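Local coordinates for protein predicted protease of the collagenase family (Methanopyrus kandleri, PDB 5D88) that binds zinc and is probably a peptidase of the U32 family, built on a TIM barrel, at residues T188-I193 with V245-S250. Residues are numbered along the deposited sequence; the frame is centred on the assembly and turned at random.
With ACT (acetate ion), chain C.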
loop_
_atom_site.group_PDB
_atom_site.type_symbol
_atom_site.label_atom_id
_atom_site.label_comp_id
_atom_site.label_asym_id
_atom_site.label_seq_id
_atom_site.Cartn_x
_atom_site.Cartn_y
_atom_site.Cartn_z
ATOM N N THR A 188 6.914 -2.523 -19.062
ATOM C CA THR A 188 7.735 -1.626 -18.265
ATOM C C THR A 188 7.192 -0.212 -18.380
ATOM O O THR A 188 6.810 0.230 -19.469
ATOM C CB THR A 188 9.199 -1.659 -18.726
ATOM O OG1 THR A 188 9.947 -0.697 -17.989
ATOM C CG2 THR A 188 9.325 -1.354 -20.210
ATOM N N ALA A 189 7.135 0.477 -17.248
ATOM C CA ALA A 189 6.696 1.866 -17.183
ATOM C C ALA A 189 7.909 2.761 -17.060
ATOM O O ALA A 189 8.720 2.568 -16.155
ATOM C CB ALA A 189 5.774 2.094 -15.987
ATOM N N VAL A 190 8.019 3.743 -17.957
ATOM C CA VAL A 190 9.149 4.674 -17.997
ATOM C C VAL A 190 8.703 6.036 -17.486
ATOM O O VAL A 190 7.755 6.625 -18.016
ATOM C CB VAL A 190 9.708 4.802 -19.419
ATOM C CG1 VAL A 190 10.907 5.748 -19.442
ATOM C CG2 VAL A 190 10.048 3.410 -19.966
ATOM N N GLY A 191 9.427 6.559 -16.505
ATOM C CA GLY A 191 9.043 7.786 -15.858
ATOM C C GLY A 191 8.159 7.558 -14.670
ATOM O O GLY A 191 7.446 8.477 -14.249
ATOM N N ALA A 192 8.170 6.347 -14.136
ATOM C CA ALA A 192 7.309 5.943 -13.041
ATOM C C ALA A 192 8.119 5.818 -11.762
ATOM O O ALA A 192 9.335 5.619 -11.784
ATOM C CB ALA A 192 6.629 4.616 -13.359
ATOM N N ILE A 193 7.422 5.900 -10.648
ATOM C CA ILE A 193 8.028 5.813 -9.324
ATOM C C ILE A 193 8.061 4.355 -8.890
ATOM O O ILE A 193 7.113 3.607 -9.119
ATOM C CB ILE A 193 7.243 6.680 -8.329
ATOM C CG1 ILE A 193 7.303 8.146 -8.752
ATOM C CG2 ILE A 193 7.794 6.549 -6.912
ATOM C CD1 ILE A 193 6.160 8.904 -8.218
ATOM N N VAL A 245 6.166 -1.290 -23.694
ATOM C CA VAL A 245 6.759 -0.127 -23.052
ATOM C C VAL A 245 5.664 0.902 -22.884
ATOM O O VAL A 245 4.954 1.218 -23.843
ATOM C CB VAL A 245 7.926 0.462 -23.868
ATOM C CG1 VAL A 245 8.462 1.711 -23.199
ATOM C CG2 VAL A 245 9.027 -0.541 -23.994
ATOM N N PHE A 246 5.531 1.419 -21.674
ATOM C CA PHE A 246 4.520 2.412 -21.339
ATOM C C PHE A 246 5.254 3.671 -20.914
ATOM O O PHE A 246 5.928 3.685 -19.877
ATOM C CB PHE A 246 3.611 1.873 -20.239
ATOM C CG PHE A 246 2.660 2.871 -19.654
ATOM C CD1 PHE A 246 2.096 3.887 -20.407
ATOM C CD2 PHE A 246 2.303 2.763 -18.317
ATOM C CE1 PHE A 246 1.205 4.793 -19.814
ATOM C CE2 PHE A 246 1.403 3.659 -17.734
ATOM C CZ PHE A 246 0.862 4.670 -18.485
ATOM N N ILE A 247 5.122 4.718 -21.717
ATOM C CA ILE A 247 5.769 5.996 -21.450
ATOM C C ILE A 247 4.810 6.881 -20.667
ATOM O O ILE A 247 3.744 7.245 -21.173
ATOM C CB ILE A 247 6.181 6.678 -22.759
ATOM C CG1 ILE A 247 7.063 5.746 -23.582
ATOM C CG2 ILE A 247 6.851 7.995 -22.464
ATOM C CD1 ILE A 247 8.311 5.327 -22.872
ATOM N N LEU A 248 5.194 7.259 -19.442
ATOM C CA LEU A 248 4.371 8.196 -18.674
ATOM C C LEU A 248 4.699 9.643 -19.015
ATOM O O LEU A 248 3.830 10.401 -19.447
ATOM C CB LEU A 248 4.568 8.010 -17.176
ATOM C CG LEU A 248 3.821 6.914 -16.490
ATOM C CD1 LEU A 248 4.479 5.651 -16.944
ATOM C CD2 LEU A 248 3.891 7.084 -14.999
ATOM N N ALA A 249 5.937 10.042 -18.776
ATOM C CA ALA A 249 6.381 11.415 -18.989
ATOM C C ALA A 249 7.172 11.494 -20.288
ATOM O O ALA A 249 8.230 10.871 -20.417
ATOM C CB ALA A 249 7.216 11.880 -17.807
ATOM N N SER A 250 6.658 12.263 -21.243
ATOM C CA SER A 250 7.203 12.313 -22.589
ATOM C C SER A 250 7.898 13.632 -22.911
ATOM O O SER A 250 8.523 13.745 -23.974
ATOM C CB SER A 250 6.072 12.074 -23.607
ATOM O OG SER A 250 6.573 12.004 -24.932
HETATM C C ACT C . 3.866 7.122 -10.510
HETATM O O ACT C . 4.596 6.105 -10.590
HETATM O OXT ACT C . 2.913 7.058 -9.701
HETATM C CH3 ACT C . 4.144 8.360 -11.318
#
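Strands 188-190 and 245-247 run parallel, their axes 4.8 Å apart at closest approach and their directions diverging by 25°, in a register that pairs Thr188 with Val245, Ala189 with Phe246 and Val190 with Ile247. Three backbone bonds tie them: Phe246 N donates to Thr188 O and Val190 N to Phe246 O, each 2.8 Å long, and Leu248 N extends the ladder past the strand end to Val190 O at 3.0 Å. All three are nearly straight and approach nearly along the C=O axis. Gly191 then turns the chain with phi 90° and psi 19°, angles at which a CB would jam against the preceding carbonyl. On the Val190 face, Thr188 and Val245 lie side by side, CG2 to CG2, while Ile247, with CG1 anti to its carbonyl carbon and CD1 folded back by the second torsion, brings CD1 to 3.8 Å from Val190 CB. These are the seventh and eighth strands of the TIM barrel; strand 23-27, bonded to the far edge of 245-247 through Val245, completes the closure. On the Ala189 face, Leu248 CD1 sits over the rim of one face of the Phe246 ring, 3.7 Å above its plane, and touches Ala189 CB; its other branch, CD2, meets Ala192 CB. Beyond the turn, Ile193 N donates a straight bond of 2.8 Å to O of an acetate, probably from the crystallisation liquor, which His141, Arg204 and Leu56 N also bind. Ile193 CD1 lies 3.7 Å from the acetate methyl carbon; an alanine here removes CG1 and CD1, which lie along the acetate, and would probably leave the ion less closely packed on that side. Leu248 CD2 approaches the same methyl.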